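Local coordinates for mandalate racemase/muconate lactonizing enzyme (Unidentified, PDB 4E4U), which is probably an enzyme of the mandelate racemase/muconate lactonizing family in the enolase superfamily, with substrate and reaction not established, at residues A245-A248 with P254-T257; I218-R223 with L230-P235; F25-T30 with I368-D373. All coordinates share one frame; numbering follows the deposited sequence.

Interaction 1 (A245-A248 with P254-T257); sequences AQVA and PIAT
Ile-255 lays its CG1 branch against the last turn of helix 241-249, where it overlaps Ala-248 and the side chain of Val-247. The closest approach is Ala-248 CB to Ile-255 CG1, at 3.7 Å. Ile-255 CG1 also lies 3.7 Å from Ala-248 CA, so the methylene rests on the alanine itself rather than on a longer side chain. The small alanine lets the strand come near: the CA atoms of Ala-248 and Ile-255 are 6.0 Å apart. Ile-255 CD1 continues along the helix and meets Val-247 CG1, the branch anti to the valine's backbone N, at 4.1 Å. The Val-247 and Ile-255 side chains cross at about a right angle and meet at these methyl ends. The rotation of Ile-255 explains the reach. Its CG1 stands opposite the carbonyl carbon (chi1 -56°), and a bend at chi2 (-51°) carries CD1 to the valine.

Helix 241-249 lies between strands 231-233 and 255-257 in the chain. The three form a beta-alpha-beta unit of the barrel domain, and this contact packs the helix on the second strand. Phe-232 of the neighbouring strand touches both Val-247 and Ile-255. Pro-214 and Ala-217 of helix 214-224 also meet Val-247, so the valine fills the seam between its own helix, helix 214-224 and the sheet.

All cross-contact touches are between carbon atoms. The pairing therefore rests on van der Waals fit and, at the buried Val-247 and Ile-255, probably on exclusion of water. The backbone of strand 255-257 bonds instead to its neighbours in the sheet.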
ATOM      1  N   ALA A 245      13.696   6.183   6.457  1.00 10.63           N
ATOM      2  CA  ALA A 245      13.426   5.478   5.201  1.00 10.86           C
ATOM      3  C   ALA A 245      13.281   6.434   4.015  1.00 10.64           C
ATOM      4  O   ALA A 245      13.627   6.083   2.889  1.00 11.30           O
ATOM      5  CB  ALA A 245      12.201   4.592   5.320  1.00 11.18           C
ATOM      6  N   GLN A 246      12.762   7.629   4.266  0.60 10.94           N
ATOM      7  CA  GLN A 246      12.667   8.633   3.214  0.60 10.97           C
ATOM      8  C   GLN A 246      14.048   8.982   2.660  0.60 10.03           C
ATOM      9  O   GLN A 246      14.216   9.166   1.450  0.60 11.23           O
ATOM     10  CB  GLN A 246      11.956   9.878   3.728  0.60 13.25           C
ATOM     11  CG  GLN A 246      10.441   9.760   3.651  0.60 14.82           C
ATOM     12  CD  GLN A 246       9.950   9.494   2.238  0.60 17.36           C
ATOM     13  OE1 GLN A 246      10.358  10.167   1.290  0.60 18.33           O
ATOM     14  NE2 GLN A 246       9.082   8.494   2.089  0.60 18.70           N
ATOM     15  N   VAL A 247      15.041   9.061   3.540  1.00 10.61           N
ATOM     16  CA  VAL A 247      16.409   9.333   3.108  1.00 10.42           C
ATOM     17  C   VAL A 247      16.908   8.160   2.254  1.00  9.38           C
ATOM     18  O   VAL A 247      17.431   8.348   1.150  1.00 10.48           O
ATOM     19  CB  VAL A 247      17.362   9.612   4.284  1.00 10.18           C
ATOM     20  CG1 VAL A 247      18.753   9.939   3.764  1.00 11.18           C
ATOM     21  CG2 VAL A 247      16.838  10.752   5.137  1.00 11.31           C
ATOM     22  N   ALA A 248      16.709   6.939   2.742  1.00  9.69           N
ATOM     23  CA  ALA A 248      17.158   5.755   2.011  1.00 10.17           C
ATOM     24  C   ALA A 248      16.546   5.683   0.610  1.00  9.87           C
ATOM     25  O   ALA A 248      17.208   5.300  -0.350  1.00 11.17           O
ATOM     26  CB  ALA A 248      16.840   4.495   2.801  1.00 10.80           C
ATOM     27  N   PRO A 254      24.256   3.499   0.889  1.00  9.20           N
ATOM     28  CA  PRO A 254      23.620   2.700   1.947  1.00  9.49           C
ATOM     29  C   PRO A 254      23.411   3.507   3.224  1.00  9.40           C
ATOM     30  O   PRO A 254      24.313   4.241   3.628  1.00  9.80           O
ATOM     31  CB  PRO A 254      24.642   1.585   2.195  1.00  9.69           C
ATOM     32  CG  PRO A 254      25.339   1.436   0.889  1.00  9.76           C
ATOM     33  CD  PRO A 254      25.484   2.858   0.383  1.00  9.48           C
ATOM     34  N   ILE A 255      22.239   3.381   3.841  1.00  9.39           N
ATOM     35  CA  ILE A 255      22.001   3.999   5.140  1.00  9.45           C
ATOM     36  C   ILE A 255      22.356   3.022   6.250  1.00  9.31           C
ATOM     37  O   ILE A 255      21.919   1.863   6.243  1.00  9.39           O
ATOM     38  CB  ILE A 255      20.540   4.467   5.310  1.00  9.30           C
ATOM     39  CG1 ILE A 255      20.152   5.433   4.179  1.00 10.28           C
ATOM     40  CG2 ILE A 255      20.336   5.102   6.686  1.00 10.57           C
ATOM     41  CD1 ILE A 255      21.118   6.591   3.957  1.00 11.08           C
ATOM     42  N   ALA A 256      23.185   3.487   7.182  1.00  9.60           N
ATOM     43  CA  ALA A 256      23.550   2.716   8.366  1.00  9.16           C
ATOM     44  C   ALA A 256      22.997   3.419   9.587  1.00  9.36           C
ATOM     45  O   ALA A 256      23.090   4.640   9.704  1.00 10.59           O
ATOM     46  CB  ALA A 256      25.071   2.591   8.482  1.00 10.87           C
ATOM     47  N   THR A 257      22.433   2.656  10.510  1.00  8.76           N
ATOM     48  CA  THR A 257      21.990   3.245  11.758  1.00  9.30           C
ATOM     49  C   THR A 257      21.830   2.182  12.826  1.00  9.62           C
ATOM     50  O   THR A 257      21.869   0.988  12.533  1.00  9.92           O
ATOM     51  CB  THR A 257      20.673   4.029  11.575  1.00 11.06           C
ATOM     52  OG1 THR A 257      20.546   4.975  12.636  1.00 12.28           O
ATOM     53  CG2 THR A 257      19.464   3.087  11.532  1.00 11.11           C
TER

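Interaction 2 (I218-R223 with L230-P235); sequences IRLAKR and LWFEEP
Phe-232 meets helix 214-224 with its ring, and two side chains receive it. Leu-220 CD2 lies 4.0 Å from Phe-232 CZ and 4.1 Å from Phe-232 CE1. Ala-221 CB lies 4.0 Å from Phe-232 CE2. Both methyls come at the ring obliquely. Phe-232 has CG opposite its backbone N (chi1 -178°), which carries the ring out from the strand to the helix. Leu-220, Ala-221 and Phe-232 are the tight part of the contact, and all three are buried. Within the strand's own segment, Pro-235 CB lies 3.7 Å above one face of the Phe-232 ring, off its centre.

Away from the ring the helix carries Lys-222 and Arg-223, both partly exposed. Lys-222 pairs with Glu-225, and Arg-223 with Asp-185 and Glu-188. Arg-219 and Arg-223 also form salt bridges to Asp-228 of a neighbouring subunit, so this helix takes part in the assembly.

Strand 231-233 belongs to the parallel barrel, and helix 214-224 precedes it in a beta-alpha-beta unit. The contact itself is wholly apolar. It implies that ring and methyl packing joins helix to strand, while the charged groups of the helix pair within the chain and, for Arg-219 and Arg-223, with another subunit.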
ATOM      1  N   ILE A 218      18.822  14.424   2.581  1.00  9.04           N
ATOM      2  CA  ILE A 218      18.730  14.130   1.153  1.00  9.18           C
ATOM      3  C   ILE A 218      19.586  15.090   0.316  1.00  9.71           C
ATOM      4  O   ILE A 218      20.312  14.656  -0.595  1.00 10.47           O
ATOM      5  CB  ILE A 218      17.250  14.093   0.695  1.00  9.45           C
ATOM      6  CG1 ILE A 218      16.578  12.853   1.293  1.00  9.93           C
ATOM      7  CG2 ILE A 218      17.132  14.104  -0.832  1.00 10.91           C
ATOM      8  CD1 ILE A 218      15.067  12.889   1.216  1.00 10.53           C
ATOM      9  N   ARG A 219      19.532  16.386   0.628  1.00 10.08           N
ATOM     10  CA  ARG A 219      20.408  17.361  -0.033  1.00 10.56           C
ATOM     11  C   ARG A 219      21.877  16.968   0.126  1.00 10.57           C
ATOM     12  O   ARG A 219      22.653  17.017  -0.831  1.00 12.06           O
ATOM     13  CB  ARG A 219      20.178  18.778   0.505  1.00 11.01           C
ATOM     14  CG  ARG A 219      18.898  19.425  -0.001  1.00 11.71           C
ATOM     15  CD  ARG A 219      18.703  20.798   0.605  1.00 11.88           C
ATOM     16  NE  ARG A 219      19.740  21.751   0.206  1.00 11.35           N
ATOM     17  CZ  ARG A 219      19.984  22.892   0.840  1.00 11.57           C
ATOM     18  NH1 ARG A 219      19.275  23.228   1.915  1.00 11.98           N
ATOM     19  NH2 ARG A 219      20.940  23.700   0.405  1.00 12.32           N
ATOM     20  N   LEU A 220      22.249  16.546   1.332  1.00 10.23           N
ATOM     21  CA  LEU A 220      23.628  16.150   1.597  1.00 10.49           C
ATOM     22  C   LEU A 220      23.989  14.886   0.821  1.00 11.04           C
ATOM     23  O   LEU A 220      25.043  14.812   0.194  1.00 11.29           O
ATOM     24  CB  LEU A 220      23.854  15.946   3.096  1.00 10.53           C
ATOM     25  CG  LEU A 220      25.245  15.424   3.479  1.00 11.84           C
ATOM     26  CD1 LEU A 220      26.359  16.320   2.932  1.00 13.36           C
ATOM     27  CD2 LEU A 220      25.353  15.279   4.999  1.00 13.06           C
ATOM     28  N   ALA A 221      23.106  13.892   0.848  1.00 10.50           N
ATOM     29  CA  ALA A 221      23.371  12.640   0.146  1.00 11.01           C
ATOM     30  C   ALA A 221      23.657  12.864  -1.341  1.00 11.30           C
ATOM     31  O   ALA A 221      24.571  12.253  -1.895  1.00 12.00           O
ATOM     32  CB  ALA A 221      22.216  11.664   0.328  1.00 11.84           C
ATOM     33  N   LYS A 222      22.900  13.750  -1.987  1.00 11.76           N
ATOM     34  CA  LYS A 222      23.115  13.987  -3.417  1.00 12.91           C
ATOM     35  C   LYS A 222      24.526  14.497  -3.688  1.00 13.38           C
ATOM     36  O   LYS A 222      25.116  14.148  -4.702  1.00 15.05           O
ATOM     37  CB  LYS A 222      22.065  14.933  -4.007  1.00 15.27           C
ATOM     38  CG  LYS A 222      20.615  14.450  -3.910  1.00 17.41           C
ATOM     39  CD  LYS A 222      20.440  12.929  -3.933  1.00 20.38           C
ATOM     40  CE  LYS A 222      20.394  12.362  -5.336  1.00 22.26           C
ATOM     41  NZ  LYS A 222      20.050  10.904  -5.302  1.00 21.99           N
ATOM     42  N   ARG A 223      25.064  15.297  -2.771  1.00 12.89           N
ATOM     43  CA  ARG A 223      26.427  15.805  -2.885  1.00 13.95           C
ATOM     44  C   ARG A 223      27.489  14.746  -2.644  1.00 13.68           C
ATOM     45  O   ARG A 223      28.582  14.812  -3.215  1.00 15.04           O
ATOM     46  CB  ARG A 223      26.642  16.940  -1.896  1.00 14.33           C
ATOM     47  CG  ARG A 223      25.933  18.222  -2.264  1.00 15.09           C
ATOM     48  CD  ARG A 223      25.936  19.139  -1.072  1.00 15.57           C
ATOM     49  NE  ARG A 223      25.399  20.473  -1.319  1.00 14.91           N
ATOM     50  CZ  ARG A 223      26.138  21.574  -1.414  1.00 14.01           C
ATOM     51  NH1 ARG A 223      27.463  21.508  -1.330  1.00 15.24           N
ATOM     52  NH2 ARG A 223      25.546  22.744  -1.583  1.00 15.02           N
ATOM     53  N   LEU A 230      30.644   4.055   1.606  1.00 10.19           N
ATOM     54  CA  LEU A 230      30.049   2.779   1.983  1.00 10.07           C
ATOM     55  C   LEU A 230      28.759   2.984   2.786  1.00 10.07           C
ATOM     56  O   LEU A 230      27.822   2.203   2.667  1.00 10.87           O
ATOM     57  CB  LEU A 230      31.066   1.929   2.750  1.00 11.09           C
ATOM     58  CG  LEU A 230      30.585   0.672   3.492  1.00 11.60           C
ATOM     59  CD1 LEU A 230      29.796  -0.277   2.607  1.00 12.67           C
ATOM     60  CD2 LEU A 230      31.764  -0.063   4.105  1.00 13.89           C
ATOM     61  N   TRP A 231      28.703   4.027   3.604  1.00  9.30           N
ATOM     62  CA  TRP A 231      27.438   4.358   4.245  1.00  9.39           C
ATOM     63  C   TRP A 231      27.303   5.807   4.650  1.00  9.16           C
ATOM     64  O   TRP A 231      28.288   6.548   4.727  1.00 10.32           O
ATOM     65  CB  TRP A 231      27.144   3.443   5.440  1.00  9.61           C
ATOM     66  CG  TRP A 231      27.957   3.628   6.701  1.00 10.11           C
ATOM     67  CD1 TRP A 231      28.072   4.759   7.467  1.00 10.12           C
ATOM     68  CD2 TRP A 231      28.667   2.606   7.402  1.00 10.24           C
ATOM     69  NE1 TRP A 231      28.853   4.508   8.579  1.00 11.21           N
ATOM     70  CE2 TRP A 231      29.221   3.179   8.566  1.00 10.81           C
ATOM     71  CE3 TRP A 231      28.896   1.244   7.156  1.00 11.26           C
ATOM     72  CZ2 TRP A 231      29.993   2.454   9.471  1.00 11.81           C
ATOM     73  CZ3 TRP A 231      29.661   0.522   8.054  1.00 11.79           C
ATOM     74  CH2 TRP A 231      30.200   1.128   9.198  1.00 12.31           C
ATOM     75  N   PHE A 232      26.051   6.174   4.897  1.00  9.41           N
ATOM     76  CA  PHE A 232      25.636   7.469   5.419  1.00  9.80           C
ATOM     77  C   PHE A 232      24.969   7.111   6.748  1.00  9.95           C
ATOM     78  O   PHE A 232      23.900   6.481   6.766  1.00 10.95           O
ATOM     79  CB  PHE A 232      24.660   8.077   4.416  1.00 10.48           C
ATOM     80  CG  PHE A 232      24.146   9.464   4.752  1.00 10.38           C
ATOM     81  CD1 PHE A 232      24.661  10.231   5.792  1.00 11.86           C
ATOM     82  CD2 PHE A 232      23.107   9.995   3.996  1.00 11.68           C
ATOM     83  CE1 PHE A 232      24.149  11.512   6.044  1.00 12.19           C
ATOM     84  CE2 PHE A 232      22.606  11.256   4.251  1.00 12.10           C
ATOM     85  CZ  PHE A 232      23.125  12.013   5.273  1.00 12.04           C
ATOM     86  N   GLU A 233      25.636   7.451   7.850  1.00 10.02           N
ATOM     87  CA  GLU A 233      25.251   7.005   9.190  1.00 10.99           C
ATOM     88  C   GLU A 233      24.238   7.947   9.831  1.00 11.08           C
ATOM     89  O   GLU A 233      24.369   9.162   9.706  1.00 11.78           O
ATOM     90  CB  GLU A 233      26.507   6.970  10.065  1.00 13.12           C
ATOM     91  CG  GLU A 233      26.317   6.454  11.479  1.00 13.16           C
ATOM     92  CD  GLU A 233      27.611   5.925  12.083  1.00 13.73           C
ATOM     93  OE1 GLU A 233      28.485   5.456  11.323  1.00 13.05           O
ATOM     94  OE2 GLU A 233      27.747   5.951  13.321  1.00 16.91           O
ATOM     95  N   GLU A 234      23.242   7.393  10.527  1.00 10.74           N
ATOM     96  CA  GLU A 234      22.287   8.196  11.304  1.00 11.25           C
ATOM     97  C   GLU A 234      21.943   9.532  10.642  1.00 10.58           C
ATOM     98  O   GLU A 234      22.238  10.599  11.189  1.00 11.23           O
ATOM     99  CB  GLU A 234      22.836   8.470  12.709  1.00 12.39           C
ATOM    100  CG  GLU A 234      22.930   7.261  13.620  1.00 13.30           C
ATOM    101  CD  GLU A 234      22.781   7.662  15.071  1.00 14.55           C
ATOM    102  OE1 GLU A 234      23.579   8.500  15.539  1.00 15.94           O
ATOM    103  OE2 GLU A 234      21.842   7.187  15.736  1.00 15.46           O
ATOM    104  N   PRO A 235      21.325   9.486   9.456  1.00 10.53           N
ATOM    105  CA  PRO A 235      21.100  10.764   8.769  1.00 11.62           C
ATOM    106  C   PRO A 235      20.108  11.667   9.492  1.00 11.81           C
ATOM    107  O   PRO A 235      20.175  12.879   9.319  1.00 13.90           O
ATOM    108  CB  PRO A 235      20.558  10.340   7.396  1.00 11.93           C
ATOM    109  CG  PRO A 235      20.104   8.912   7.581  1.00 13.47           C
ATOM    110  CD  PRO A 235      21.012   8.327   8.604  1.00 12.22           C
TER

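Interaction 3 (F25-T30 with I368-D373)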
ATOM      1  N   PHE A  25      31.370  -1.013  33.944  1.00 13.67           N
ATOM      2  CA  PHE A  25      31.584  -2.458  33.954  1.00 13.73           C
ATOM      3  C   PHE A  25      30.823  -3.118  35.090  1.00 13.52           C
ATOM      4  O   PHE A  25      30.670  -2.537  36.164  1.00 14.74           O
ATOM      5  CB  PHE A  25      33.075  -2.794  34.095  1.00 14.49           C
ATOM      6  CG  PHE A  25      33.936  -2.227  33.002  1.00 15.02           C
ATOM      7  CD1 PHE A  25      33.740  -2.591  31.676  1.00 15.46           C
ATOM      8  CD2 PHE A  25      34.965  -1.342  33.305  1.00 15.55           C
ATOM      9  CE1 PHE A  25      34.544  -2.069  30.671  1.00 16.04           C
ATOM     10  CE2 PHE A  25      35.769  -0.827  32.309  1.00 16.24           C
ATOM     11  CZ  PHE A  25      35.557  -1.184  30.990  1.00 16.18           C
ATOM     12  N   VAL A  26      30.364  -4.342  34.854  1.00 13.51           N
ATOM     13  CA  VAL A  26      29.792  -5.156  35.918  1.00 13.73           C
ATOM     14  C   VAL A  26      30.529  -6.489  35.996  1.00 14.07           C
ATOM     15  O   VAL A  26      30.908  -7.064  34.967  1.00 15.02           O
ATOM     16  CB  VAL A  26      28.277  -5.388  35.709  1.00 14.23           C
ATOM     17  CG1 VAL A  26      27.511  -4.085  35.909  1.00 14.74           C
ATOM     18  CG2 VAL A  26      27.998  -5.982  34.326  1.00 14.77           C
ATOM     19  N   LYS A  27      30.765  -6.956  37.219  1.00 14.39           N
ATOM     20  CA  LYS A  27      31.379  -8.261  37.444  1.00 15.35           C
ATOM     21  C   LYS A  27      30.429  -9.135  38.248  1.00 15.21           C
ATOM     22  O   LYS A  27      29.970  -8.742  39.321  1.00 16.49           O
ATOM     23  CB  LYS A  27      32.729  -8.118  38.154  1.00 17.87           C
ATOM     24  CG  LYS A  27      33.823  -7.537  37.269  1.00 20.19           C
ATOM     25  CD  LYS A  27      35.160  -7.403  38.007  1.00 22.67           C
ATOM     26  CE  LYS A  27      35.742  -8.757  38.402  1.00 24.02           C
ATOM     27  NZ  LYS A  27      37.031  -8.633  39.127  1.00 25.64           N
ATOM     28  N   LEU A  28      30.114 -10.310  37.708  1.00 15.03           N
ATOM     29  CA  LEU A  28      29.237 -11.262  38.378  1.00 15.09           C
ATOM     30  C   LEU A  28      30.035 -12.445  38.876  1.00 15.58           C
ATOM     31  O   LEU A  28      30.999 -12.868  38.234  1.00 16.32           O
ATOM     32  CB  LEU A  28      28.178 -11.782  37.408  1.00 14.83           C
ATOM     33  CG  LEU A  28      27.307 -10.740  36.718  1.00 15.76           C
ATOM     34  CD1 LEU A  28      26.291 -11.429  35.821  1.00 16.93           C
ATOM     35  CD2 LEU A  28      26.618  -9.873  37.761  1.00 17.22           C
ATOM     36  N   LYS A  29      29.636 -12.995  40.016  1.00 17.14           N
ATOM     37  CA  LYS A  29      30.242 -14.231  40.488  1.00 19.45           C
ATOM     38  C   LYS A  29      29.155 -15.256  40.775  1.00 18.35           C
ATOM     39  O   LYS A  29      28.061 -14.909  41.238  1.00 17.57           O
ATOM     40  CB  LYS A  29      31.109 -13.993  41.728  1.00 22.97           C
ATOM     41  CG  LYS A  29      32.177 -15.065  41.940  1.00 27.13           C
ATOM     42  CD  LYS A  29      33.190 -14.658  43.002  1.00 30.23           C
ATOM     43  CE  LYS A  29      34.462 -15.496  42.895  1.00 32.90           C
ATOM     44  NZ  LYS A  29      34.827 -16.135  44.189  1.00 34.91           N
ATOM     45  N   THR A  30      29.452 -16.515  40.470  1.00 19.20           N
ATOM     46  CA  THR A  30      28.529 -17.607  40.744  1.00 19.45           C
ATOM     47  C   THR A  30      28.820 -18.249  42.094  1.00 19.52           C
ATOM     48  O   THR A  30      29.867 -17.994  42.707  1.00 19.48           O
ATOM     49  CB  THR A  30      28.626 -18.706  39.686  1.00 19.76           C
ATOM     50  OG1 THR A  30      29.913 -19.333  39.771  1.00 20.84           O
ATOM     51  CG2 THR A  30      28.412 -18.137  38.286  1.00 20.50           C
ATOM     52  N   ILE A 368      37.956 -11.857  27.620  1.00 16.51           N
ATOM     53  CA  ILE A 368      38.356 -10.559  28.152  1.00 16.00           C
ATOM     54  C   ILE A 368      38.315 -10.592  29.680  1.00 16.81           C
ATOM     55  O   ILE A 368      37.515 -11.318  30.265  1.00 17.40           O
ATOM     56  CB  ILE A 368      37.444  -9.423  27.598  1.00 16.14           C
ATOM     57  CG1 ILE A 368      38.148  -8.067  27.634  1.00 16.49           C
ATOM     58  CG2 ILE A 368      36.123  -9.361  28.330  1.00 16.33           C
ATOM     59  CD1 ILE A 368      39.228  -7.937  26.588  1.00 17.06           C
ATOM     60  N   GLU A 369      39.192  -9.826  30.323  1.00 17.17           N
ATOM     61  CA  GLU A 369      39.216  -9.760  31.781  1.00 17.92           C
ATOM     62  C   GLU A 369      39.799  -8.430  32.215  1.00 16.92           C
ATOM     63  O   GLU A 369      40.854  -8.026  31.728  1.00 17.66           O
ATOM     64  CB  GLU A 369      40.051 -10.907  32.365  1.00 19.83           C
ATOM     65  CG  GLU A 369      40.062 -10.959  33.896  1.00 22.78           C
ATOM     66  CD  GLU A 369      40.816 -12.158  34.446  1.00 26.83           C
ATOM     67  OE1 GLU A 369      41.396 -12.926  33.650  1.00 28.67           O
ATOM     68  OE2 GLU A 369      40.831 -12.331  35.680  1.00 29.22           O
ATOM     69  N   LEU A 370      39.129  -7.758  33.145  1.00 15.99           N
ATOM     70  CA  LEU A 370      39.632  -6.482  33.646  1.00 16.63           C
ATOM     71  C   LEU A 370      40.868  -6.659  34.515  1.00 17.08           C
ATOM     72  O   LEU A 370      40.963  -7.609  35.295  1.00 18.29           O
ATOM     73  CB  LEU A 370      38.564  -5.760  34.457  1.00 17.14           C
ATOM     74  CG  LEU A 370      37.333  -5.275  33.696  1.00 16.86           C
ATOM     75  CD1 LEU A 370      36.283  -4.793  34.676  1.00 17.29           C
ATOM     76  CD2 LEU A 370      37.697  -4.166  32.716  1.00 17.40           C
ATOM     77  N   ASP A 371      41.803  -5.725  34.376  1.00 17.21           N
ATOM     78  CA  ASP A 371      42.924  -5.610  35.291  1.00 18.71           C
ATOM     79  C   ASP A 371      42.432  -4.748  36.449  1.00 18.37           C
ATOM     80  O   ASP A 371      42.308  -3.529  36.317  1.00 18.89           O
ATOM     81  CB  ASP A 371      44.116  -4.958  34.582  1.00 20.50           C
ATOM     82  CG  ASP A 371      45.356  -4.890  35.455  1.00 22.77           C
ATOM     83  OD1 ASP A 371      45.223  -4.678  36.678  1.00 23.67           O
ATOM     84  OD2 ASP A 371      46.468  -5.050  34.912  1.00 23.90           O
ATOM     85  N   MET A 372      42.140  -5.382  37.579  1.00 18.66           N
ATOM     86  CA  MET A 372      41.499  -4.680  38.687  1.00 19.71           C
ATOM     87  C   MET A 372      42.392  -3.641  39.355  1.00 19.88           C
ATOM     88  O   MET A 372      41.892  -2.678  39.933  1.00 20.74           O
ATOM     89  CB  MET A 372      40.941  -5.663  39.718  1.00 21.01           C
ATOM     90  CG  MET A 372      39.804  -6.516  39.174  1.00 22.13           C
ATOM     91  SD  MET A 372      38.547  -5.570  38.280  1.00 22.90           S
ATOM     92  CE  MET A 372      37.879  -4.557  39.595  1.00 23.48           C
ATOM     93  N   ASP A 373      43.704  -3.816  39.277  1.00 20.26           N
ATOM     94  CA  ASP A 373      44.593  -2.804  39.826  1.00 21.32           C
ATOM     95  C   ASP A 373      44.487  -1.508  39.017  1.00 20.74           C
ATOM     96  O   ASP A 373      44.446  -0.415  39.580  1.00 21.70           O
ATOM     97  CB  ASP A 373      46.028  -3.320  39.881  1.00 23.11           C
ATOM     98  CG  ASP A 373      46.190  -4.485  40.842  1.00 25.20           C
ATOM     99  OD1 ASP A 373      45.575  -4.458  41.931  1.00 26.48           O
ATOM    100  OD2 ASP A 373      46.933  -5.428  40.511  1.00 26.56           O
TER
HETATM  101  O   HOH W   1      38.996  -8.816  36.822  1.00 24.01           O
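Leu-370 lies on Phe-25 and has 70 Å² buried by the contact, more than any other residue here. Its CD2 methyl stands 3.9 Å from the centroid of the Phe-25 ring and only 11° off the ring normal, a CH-pi contact over the face. Leu-370 CD1 packs against Phe-25 CB, 3.8 Å away. With CG opposite the carbonyl carbon (chi1 -67°) and chi2 extended, the leucine brings both methyls to the aromatic side chain.

Lys-27, with 57 Å² buried, meets Met-372 tip to tip. A bend at chi3 (65°) helps bring Lys-27 NZ within 3.5 Å of both CG and SD of Met-372. A water joins the segments: it accepts from Lys-27 NZ at 3.0 Å and donates to Leu-370 O at 2.8 Å.

Strand 22-30 belongs to the antiparallel sheet of the N-terminal domain. Segment 368-373 follows the last barrel strands in the chain and leads into helix 372-377, with Asp-371 at its N-cap. The contact thus joins the N-terminal sheet to the C-terminal part of the chain, within the two-domain fold of the enolase superfamily. Its chemistry is mixed: an apolar leucine-phenylalanine core beside a lysine that touches Met-372 directly and reaches Leu-370 O through water.

In the fold
Interactions 1 and 2 are neighbours in the barrel domain, with centres about 8 Å apart. Along the chain interaction 2 comes first. Its strand 231-233 leads into helix 241-249 of interaction 1 and lies beside strand 255-257 in the parallel sheet. Phe-232 N and Glu-234 N probably hydrogen-bond to Pro-254 O and Ala-256 O, so both contacts share the barrel wall. They repeat one pattern, a helix packed on the strand that follows it. Interaction 3 lies on the opposite side of the chain's centre, about 38 Å and 40 Å from the centres of interactions 1 and 2. It pairs residues from near the chain's two ends, and so ties the N-terminal domain to the C-terminal part of the chain.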